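Local coordinates for 455aa long hypothetical phospho-sugar mutase (Sulfolobus tokodaii, PDB 2F7L), which interconverts the 6-phosphates and 1-phosphates of glucosamine and galactosamine in the synthesis of UDP-N-acetylglucosamine and UDP-N-acetylgalactosamine, using magnesium as cofactor, at residues A[383-396]-A[443-455]. Numbering follows the deposited sequence.
Sequences LMVEEIYKKILEVY and NLVNELKKIVEGK
Ile451 is the knob that helix 443-452 pushes into helix 385-396, lodging among Ile388, Lys391, Ile392 and Val395. Its two branches divide the work. With CG1 anti to the carbonyl carbon (chi1 -60°) and the chain extended beyond it, CD1 runs out to Ile392 CG2 at 3.4 Å, while CG2 lies against CB and the aliphatic chain of Lys391. In the reverse sense, Tyr396 fits among Leu444, Glu447, Leu448 and Ile451. Ile451 CD1 stands at the edge of the tyrosine ring, near its plane and 3.9 Å from Tyr396 CE1, and the hydroxyl end abuts CB and CG of Glu447. The Glu447 chain bends away at chi2, and its OE1 is taken by Lys450 NZ in a 2.6 Å salt bridge, approached from above the carboxylate plane. The helices run roughly antiparallel, at 139° with axes 10.0 Å apart at closest approach, and pack side by side on one face of the antiparallel sheet of the C-terminal domain. Ile392 and Val452 both reach Val420 of that sheet, Leu448 rests on Phe418 and Ile431, and Phe418 also meets the Tyr396 ring edge-to-face. Leu448 crosses Ile392 at about a right angle, CD2 to CG2 3.5 Å. Ile388 likewise lies across Val452, its CG2 3.7 Å from Val452 CG2 and its CD1 against the Val452 carbonyl oxygen. Leu383 CD2 reaches Gly454 CA, 3.9 Å away, where positive phi fits a Schellman motif whose bonds are less certain. At the exposed margin Lys391 and Lys455 come together, NZ to NZ 3.9 Å, a probably unfavourable pairing of like charges.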
ATOM      1  N   LEU A 383      12.654 -28.609 -10.979  1.00 63.34           N
ATOM      2  CA  LEU A 383      11.587 -28.767 -10.007  1.00 64.42           C
ATOM      3  C   LEU A 383      10.633 -27.639 -10.348  1.00 65.47           C
ATOM      4  O   LEU A 383      11.029 -26.472 -10.349  1.00 65.53           O
ATOM      5  CB  LEU A 383      12.126 -28.607  -8.584  1.00 64.33           C
ATOM      6  CG  LEU A 383      11.173 -28.860  -7.410  1.00 64.87           C
ATOM      7  CD1 LEU A 383      10.336 -30.110  -7.646  1.00 64.63           C
ATOM      8  CD2 LEU A 383      11.994 -29.002  -6.128  1.00 65.03           C
ATOM      9  N   MET A 384       9.389 -27.975 -10.682  1.00 66.63           N
ATOM     10  CA  MET A 384       8.428 -26.935 -11.028  1.00 67.18           C
ATOM     11  C   MET A 384       7.535 -26.596  -9.847  1.00 66.84           C
ATOM     12  O   MET A 384       7.008 -27.480  -9.157  1.00 66.82           O
ATOM     13  CB  MET A 384       7.573 -27.348 -12.231  1.00 68.76           C
ATOM     14  CG  MET A 384       7.430 -26.239 -13.299  1.00 70.89           C
ATOM     15  SD  MET A 384       6.860 -24.589 -12.670  1.00 72.83           S
ATOM     16  CE  MET A 384       8.463 -23.671 -12.507  1.00 70.77           C
ATOM     17  N   VAL A 385       7.389 -25.299  -9.614  1.00 66.09           N
ATOM     18  CA  VAL A 385       6.573 -24.803  -8.529  1.00 65.55           C
ATOM     19  C   VAL A 385       5.182 -25.440  -8.570  1.00 65.36           C
ATOM     20  O   VAL A 385       4.575 -25.703  -7.528  1.00 64.71           O
ATOM     21  CB  VAL A 385       6.463 -23.278  -8.619  1.00 65.33           C
ATOM     22  CG1 VAL A 385       6.031 -22.887 -10.006  1.00 65.68           C
ATOM     23  CG2 VAL A 385       5.479 -22.760  -7.598  1.00 65.78           C
ATOM     24  N   GLU A 386       4.687 -25.703  -9.778  1.00 65.48           N
ATOM     25  CA  GLU A 386       3.377 -26.319  -9.941  1.00 65.16           C
ATOM     26  C   GLU A 386       3.336 -27.702  -9.302  1.00 63.94           C
ATOM     27  O   GLU A 386       2.270 -28.181  -8.905  1.00 63.47           O
ATOM     28  CB  GLU A 386       3.020 -26.441 -11.413  1.00 66.86           C
ATOM     29  CG  GLU A 386       1.711 -27.176 -11.617  1.00 70.18           C
ATOM     30  CD  GLU A 386       1.822 -28.268 -12.667  1.00 72.39           C
ATOM     31  OE1 GLU A 386       1.208 -29.351 -12.479  1.00 73.54           O
ATOM     32  OE2 GLU A 386       2.521 -28.037 -13.683  1.00 73.22           O
ATOM     33  N   GLU A 387       4.496 -28.343  -9.199  1.00 62.66           N
ATOM     34  CA  GLU A 387       4.573 -29.665  -8.586  1.00 61.46           C
ATOM     35  C   GLU A 387       4.509 -29.580  -7.063  1.00 59.23           C
ATOM     36  O   GLU A 387       3.884 -30.417  -6.405  1.00 58.50           O
ATOM     37  CB  GLU A 387       5.851 -30.387  -9.034  1.00 63.29           C
ATOM     38  CG  GLU A 387       5.814 -30.807 -10.506  1.00 66.15           C
ATOM     39  CD  GLU A 387       4.480 -31.488 -10.885  1.00 67.90           C
ATOM     40  OE1 GLU A 387       4.133 -32.507 -10.240  1.00 68.62           O
ATOM     41  OE2 GLU A 387       3.782 -31.008 -11.820  1.00 67.75           O
ATOM     42  N   ILE A 388       5.159 -28.563  -6.508  1.00 56.89           N
ATOM     43  CA  ILE A 388       5.157 -28.356  -5.066  1.00 54.39           C
ATOM     44  C   ILE A 388       3.689 -28.131  -4.696  1.00 53.38           C
ATOM     45  O   ILE A 388       3.127 -28.802  -3.828  1.00 52.01           O
ATOM     46  CB  ILE A 388       5.976 -27.093  -4.684  1.00 53.55           C
ATOM     47  CG1 ILE A 388       7.291 -27.041  -5.478  1.00 53.16           C
ATOM     48  CG2 ILE A 388       6.264 -27.087  -3.203  1.00 52.84           C
ATOM     49  CD1 ILE A 388       8.309 -28.072  -5.097  1.00 52.60           C
ATOM     50  N   TYR A 389       3.076 -27.177  -5.390  1.00 52.88           N
ATOM     51  CA  TYR A 389       1.681 -26.842  -5.177  1.00 52.46           C
ATOM     52  C   TYR A 389       0.841 -28.112  -5.159  1.00 52.61           C
ATOM     53  O   TYR A 389       0.183 -28.408  -4.167  1.00 52.22           O
ATOM     54  CB  TYR A 389       1.210 -25.896  -6.282  1.00 52.11           C
ATOM     55  CG  TYR A 389       1.756 -24.479  -6.178  1.00 51.34           C
ATOM     56  CD1 TYR A 389       1.604 -23.577  -7.228  1.00 50.53           C
ATOM     57  CD2 TYR A 389       2.424 -24.046  -5.038  1.00 51.07           C
ATOM     58  CE1 TYR A 389       2.107 -22.292  -7.149  1.00 50.03           C
ATOM     59  CE2 TYR A 389       2.931 -22.753  -4.952  1.00 50.85           C
ATOM     60  CZ  TYR A 389       2.771 -21.885  -6.013  1.00 50.70           C
ATOM     61  OH  TYR A 389       3.302 -20.615  -5.945  1.00 50.90           O
ATOM     62  N   LYS A 390       0.878 -28.862  -6.257  1.00 53.39           N
ATOM     63  CA  LYS A 390       0.142 -30.122  -6.362  1.00 54.24           C
ATOM     64  C   LYS A 390       0.301 -30.999  -5.123  1.00 54.16           C
ATOM     65  O   LYS A 390      -0.662 -31.598  -4.658  1.00 53.97           O
ATOM     66  CB  LYS A 390       0.626 -30.906  -7.577  1.00 55.36           C
ATOM     67  CG  LYS A 390      -0.156 -30.670  -8.858  1.00 58.12           C
ATOM     68  CD  LYS A 390      -1.368 -31.599  -8.944  1.00 60.34           C
ATOM     69  CE  LYS A 390      -2.026 -31.571 -10.340  1.00 61.71           C
ATOM     70  NZ  LYS A 390      -3.186 -32.529 -10.471  1.00 61.45           N
ATOM     71  N   LYS A 391       1.519 -31.065  -4.595  1.00 54.18           N
ATOM     72  CA  LYS A 391       1.826 -31.884  -3.429  1.00 54.33           C
ATOM     73  C   LYS A 391       1.201 -31.385  -2.137  1.00 54.02           C
ATOM     74  O   LYS A 391       0.274 -32.001  -1.610  1.00 53.33           O
ATOM     75  CB  LYS A 391       3.343 -31.973  -3.257  1.00 55.66           C
ATOM     76  CG  LYS A 391       3.905 -33.381  -3.104  1.00 56.68           C
ATOM     77  CD  LYS A 391       3.865 -33.886  -1.669  1.00 57.86           C
ATOM     78  CE  LYS A 391       4.748 -35.143  -1.531  1.00 59.47           C
ATOM     79  NZ  LYS A 391       5.137 -35.529  -0.129  1.00 59.51           N
ATOM     80  N   ILE A 392       1.712 -30.269  -1.622  1.00 54.28           N
ATOM     81  CA  ILE A 392       1.196 -29.712  -0.373  1.00 54.24           C
ATOM     82  C   ILE A 392      -0.298 -29.675  -0.399  1.00 53.87           C
ATOM     83  O   ILE A 392      -0.953 -29.852   0.624  1.00 53.65           O
ATOM     84  CB  ILE A 392       1.732 -28.288  -0.076  1.00 54.10           C
ATOM     85  CG1 ILE A 392       1.915 -27.495  -1.363  1.00 54.18           C
ATOM     86  CG2 ILE A 392       3.059 -28.392   0.653  1.00 55.58           C
ATOM     87  CD1 ILE A 392       2.947 -26.368  -1.236  1.00 53.24           C
ATOM     88  N   LEU A 393      -0.835 -29.467  -1.589  1.00 53.73           N
ATOM     89  CA  LEU A 393      -2.266 -29.415  -1.749  1.00 54.29           C
ATOM     90  C   LEU A 393      -2.857 -30.777  -1.415  1.00 55.72           C
ATOM     91  O   LEU A 393      -3.684 -30.904  -0.507  1.00 55.98           O
ATOM     92  CB  LEU A 393      -2.595 -29.022  -3.180  1.00 52.87           C
ATOM     93  CG  LEU A 393      -3.825 -28.150  -3.387  1.00 51.71           C
ATOM     94  CD1 LEU A 393      -4.192 -27.419  -2.095  1.00 50.99           C
ATOM     95  CD2 LEU A 393      -3.534 -27.182  -4.532  1.00 50.44           C
ATOM     96  N   GLU A 394      -2.406 -31.806  -2.125  1.00 56.99           N
ATOM     97  CA  GLU A 394      -2.923 -33.144  -1.894  1.00 58.33           C
ATOM     98  C   GLU A 394      -2.380 -33.818  -0.650  1.00 57.56           C
ATOM     99  O   GLU A 394      -2.444 -35.035  -0.523  1.00 57.65           O
ATOM    100  CB  GLU A 394      -2.676 -34.038  -3.110  1.00 60.46           C
ATOM    101  CG  GLU A 394      -1.234 -34.464  -3.303  1.00 63.78           C
ATOM    102  CD  GLU A 394      -1.042 -35.240  -4.600  1.00 65.61           C
ATOM    103  OE1 GLU A 394      -1.737 -36.272  -4.773  1.00 66.77           O
ATOM    104  OE2 GLU A 394      -0.204 -34.820  -5.438  1.00 66.16           O
ATOM    105  N   VAL A 395      -1.834 -33.033   0.263  1.00 56.79           N
ATOM    106  CA  VAL A 395      -1.354 -33.596   1.508  1.00 56.79           C
ATOM    107  C   VAL A 395      -1.927 -32.782   2.647  1.00 56.94           C
ATOM    108  O   VAL A 395      -2.082 -33.287   3.756  1.00 56.56           O
ATOM    109  CB  VAL A 395       0.213 -33.648   1.607  1.00 56.51           C
ATOM    110  CG1 VAL A 395       0.835 -32.409   1.038  1.00 56.93           C
ATOM    111  CG2 VAL A 395       0.636 -33.801   3.055  1.00 55.23           C
ATOM    112  N   TYR A 396      -2.261 -31.521   2.379  1.00 57.67           N
ATOM    113  CA  TYR A 396      -2.831 -30.692   3.435  1.00 58.90           C
ATOM    114  C   TYR A 396      -4.319 -30.406   3.277  1.00 60.00           C
ATOM    115  O   TYR A 396      -5.004 -30.090   4.258  1.00 59.95           O
ATOM    116  CB  TYR A 396      -2.037 -29.400   3.608  1.00 57.94           C
ATOM    117  CG  TYR A 396      -0.760 -29.618   4.381  1.00 57.55           C
ATOM    118  CD1 TYR A 396       0.457 -29.836   3.723  1.00 57.49           C
ATOM    119  CD2 TYR A 396      -0.769 -29.650   5.773  1.00 56.73           C
ATOM    120  CE1 TYR A 396       1.629 -30.077   4.438  1.00 57.25           C
ATOM    121  CE2 TYR A 396       0.393 -29.896   6.495  1.00 56.89           C
ATOM    122  CZ  TYR A 396       1.587 -30.108   5.825  1.00 57.07           C
ATOM    123  OH  TYR A 396       2.723 -30.373   6.552  1.00 57.49           O
ATOM    124  N   ASN A 443       6.331 -26.116  13.410  1.00 46.12           N
ATOM    125  CA  ASN A 443       6.281 -27.464  12.878  1.00 45.25           C
ATOM    126  C   ASN A 443       5.784 -27.409  11.430  1.00 44.53           C
ATOM    127  O   ASN A 443       6.383 -28.002  10.520  1.00 44.29           O
ATOM    128  CB  ASN A 443       5.330 -28.297  13.734  1.00 45.75           C
ATOM    129  CG  ASN A 443       4.877 -29.554  13.035  1.00 46.29           C
ATOM    130  OD1 ASN A 443       5.665 -30.478  12.828  1.00 46.10           O
ATOM    131  ND2 ASN A 443       3.602 -29.591  12.645  1.00 46.22           N
ATOM    132  N   LEU A 444       4.680 -26.691  11.226  1.00 43.43           N
ATOM    133  CA  LEU A 444       4.087 -26.522   9.895  1.00 42.69           C
ATOM    134  C   LEU A 444       5.112 -26.098   8.864  1.00 43.13           C
ATOM    135  O   LEU A 444       5.259 -26.720   7.800  1.00 43.29           O
ATOM    136  CB  LEU A 444       2.995 -25.459   9.928  1.00 41.18           C
ATOM    137  CG  LEU A 444       1.603 -25.941  10.309  1.00 40.49           C
ATOM    138  CD1 LEU A 444       0.667 -24.757  10.465  1.00 39.70           C
ATOM    139  CD2 LEU A 444       1.121 -26.909   9.250  1.00 39.03           C
ATOM    140  N   VAL A 445       5.809 -25.017   9.190  1.00 43.02           N
ATOM    141  CA  VAL A 445       6.815 -24.475   8.308  1.00 43.39           C
ATOM    142  C   VAL A 445       7.822 -25.545   7.941  1.00 43.97           C
ATOM    143  O   VAL A 445       8.167 -25.704   6.763  1.00 43.92           O
ATOM    144  CB  VAL A 445       7.517 -23.285   8.972  1.00 43.53           C
ATOM    145  CG1 VAL A 445       8.634 -22.742   8.066  1.00 43.02           C
ATOM    146  CG2 VAL A 445       6.486 -22.204   9.273  1.00 43.43           C
ATOM    147  N   ASN A 446       8.276 -26.290   8.946  1.00 44.24           N
ATOM    148  CA  ASN A 446       9.250 -27.346   8.720  1.00 44.59           C
ATOM    149  C   ASN A 446       8.789 -28.369   7.709  1.00 44.17           C
ATOM    150  O   ASN A 446       9.526 -28.692   6.774  1.00 43.07           O
ATOM    151  CB  ASN A 446       9.593 -28.029  10.029  1.00 45.44           C
ATOM    152  CG  ASN A 446      10.341 -27.115  10.954  1.00 46.59           C
ATOM    153  OD1 ASN A 446      11.263 -26.413  10.527  1.00 46.49           O
ATOM    154  ND2 ASN A 446       9.957 -27.108  12.231  1.00 47.36           N
ATOM    155  N   GLU A 447       7.575 -28.880   7.901  1.00 44.54           N
ATOM    156  CA  GLU A 447       7.017 -29.861   6.972  1.00 44.76           C
ATOM    157  C   GLU A 447       7.011 -29.267   5.560  1.00 43.89           C
ATOM    158  O   GLU A 447       7.556 -29.839   4.614  1.00 43.06           O
ATOM    159  CB  GLU A 447       5.583 -30.236   7.379  1.00 46.07           C
ATOM    160  CG  GLU A 447       5.469 -31.162   8.580  1.00 47.54           C
ATOM    161  CD  GLU A 447       6.500 -32.283   8.525  1.00 49.32           C
ATOM    162  OE1 GLU A 447       7.640 -32.056   8.994  1.00 49.47           O
ATOM    163  OE2 GLU A 447       6.187 -33.383   8.000  1.00 49.56           O
ATOM    164  N   LEU A 448       6.396 -28.099   5.441  1.00 43.07           N
ATOM    165  CA  LEU A 448       6.305 -27.424   4.165  1.00 42.94           C
ATOM    166  C   LEU A 448       7.685 -27.254   3.518  1.00 43.28           C
ATOM    167  O   LEU A 448       7.865 -27.585   2.332  1.00 42.40           O
ATOM    168  CB  LEU A 448       5.602 -26.068   4.354  1.00 41.39           C
ATOM    169  CG  LEU A 448       4.137 -26.137   4.805  1.00 39.80           C
ATOM    170  CD1 LEU A 448       3.693 -24.775   5.279  1.00 39.19           C
ATOM    171  CD2 LEU A 448       3.246 -26.630   3.674  1.00 37.44           C
ATOM    172  N   LYS A 449       8.650 -26.755   4.298  1.00 43.46           N
ATOM    173  CA  LYS A 449      10.017 -26.541   3.808  1.00 44.26           C
ATOM    174  C   LYS A 449      10.509 -27.808   3.104  1.00 44.68           C
ATOM    175  O   LYS A 449      11.087 -27.741   2.020  1.00 43.82           O
ATOM    176  CB  LYS A 449      10.950 -26.189   4.979  1.00 44.76           C
ATOM    177  CG  LYS A 449      12.312 -25.591   4.609  1.00 44.80           C
ATOM    178  CD  LYS A 449      12.845 -24.815   5.810  1.00 46.86           C
ATOM    179  CE  LYS A 449      14.011 -23.862   5.490  1.00 49.33           C
ATOM    180  NZ  LYS A 449      15.373 -24.498   5.376  1.00 49.62           N
ATOM    181  N   LYS A 450      10.263 -28.959   3.724  1.00 45.42           N
ATOM    182  CA  LYS A 450      10.668 -30.229   3.152  1.00 46.39           C
ATOM    183  C   LYS A 450      10.070 -30.404   1.777  1.00 46.59           C
ATOM    184  O   LYS A 450      10.799 -30.525   0.799  1.00 46.37           O
ATOM    185  CB  LYS A 450      10.221 -31.390   4.031  1.00 47.42           C
ATOM    186  CG  LYS A 450      11.322 -31.935   4.911  1.00 49.48           C
ATOM    187  CD  LYS A 450      11.237 -31.405   6.332  1.00 51.14           C
ATOM    188  CE  LYS A 450      10.348 -32.297   7.206  1.00 52.14           C
ATOM    189  NZ  LYS A 450       8.924 -32.312   6.745  1.00 53.62           N
ATOM    190  N   ILE A 451       8.738 -30.410   1.716  1.00 47.02           N
ATOM    191  CA  ILE A 451       7.999 -30.582   0.461  1.00 46.83           C
ATOM    192  C   ILE A 451       8.460 -29.623  -0.630  1.00 47.35           C
ATOM    193  O   ILE A 451       8.589 -30.006  -1.794  1.00 46.28           O
ATOM    194  CB  ILE A 451       6.480 -30.357   0.656  1.00 46.15           C
ATOM    195  CG1 ILE A 451       5.924 -31.345   1.670  1.00 45.73           C
ATOM    196  CG2 ILE A 451       5.754 -30.502  -0.672  1.00 45.11           C
ATOM    197  CD1 ILE A 451       4.447 -31.157   1.945  1.00 46.32           C
ATOM    198  N   VAL A 452       8.691 -28.369  -0.245  1.00 48.43           N
ATOM    199  CA  VAL A 452       9.122 -27.353  -1.198  1.00 49.68           C
ATOM    200  C   VAL A 452      10.487 -27.747  -1.703  1.00 50.99           C
ATOM    201  O   VAL A 452      10.824 -27.541  -2.867  1.00 51.30           O
ATOM    202  CB  VAL A 452       9.185 -25.943  -0.548  1.00 49.17           C
ATOM    203  CG1 VAL A 452       9.920 -24.977  -1.457  1.00 48.05           C
ATOM    204  CG2 VAL A 452       7.771 -25.435  -0.269  1.00 47.90           C
ATOM    205  N   GLU A 453      11.267 -28.339  -0.810  1.00 52.72           N
ATOM    206  CA  GLU A 453      12.601 -28.782  -1.162  1.00 54.34           C
ATOM    207  C   GLU A 453      12.522 -29.999  -2.067  1.00 54.93           C
ATOM    208  O   GLU A 453      13.543 -30.561  -2.444  1.00 55.28           O
ATOM    209  CB  GLU A 453      13.375 -29.118   0.109  1.00 54.71           C
ATOM    210  CG  GLU A 453      14.065 -27.924   0.741  1.00 55.89           C
ATOM    211  CD  GLU A 453      14.348 -28.138   2.213  1.00 57.22           C
ATOM    212  OE1 GLU A 453      14.676 -29.281   2.602  1.00 57.45           O
ATOM    213  OE2 GLU A 453      14.237 -27.159   2.985  1.00 58.83           O
ATOM    214  N   GLY A 454      11.303 -30.377  -2.441  1.00 55.74           N
ATOM    215  CA  GLY A 454      11.120 -31.549  -3.274  1.00 56.63           C
ATOM    216  C   GLY A 454      11.459 -32.688  -2.345  1.00 57.28           C
ATOM    217  O   GLY A 454      11.845 -33.776  -2.773  1.00 56.94           O
ATOM    218  N   LYS A 455      11.292 -32.400  -1.054  1.00 58.36           N
ATOM    219  CA  LYS A 455      11.589 -33.318   0.041  1.00 59.21           C
ATOM    220  C   LYS A 455      13.097 -33.554   0.133  1.00 59.41           C
ATOM    221  O   LYS A 455      13.673 -33.332   1.228  1.00 59.43           O
ATOM    222  CB  LYS A 455      10.834 -34.633  -0.136  1.00 59.34           C
ATOM    223  CG  LYS A 455       9.491 -34.667   0.588  1.00 60.01           C
ATOM    224  CD  LYS A 455       9.682 -34.766   2.111  1.00 59.81           C
ATOM    225  CE  LYS A 455       8.335 -34.875   2.866  1.00 59.85           C
ATOM    226  NZ  LYS A 455       7.640 -36.203   2.764  1.00 59.22           N
ATOM    227  OXT LYS A 455      13.693 -33.935  -0.899  1.00 59.80           O
TER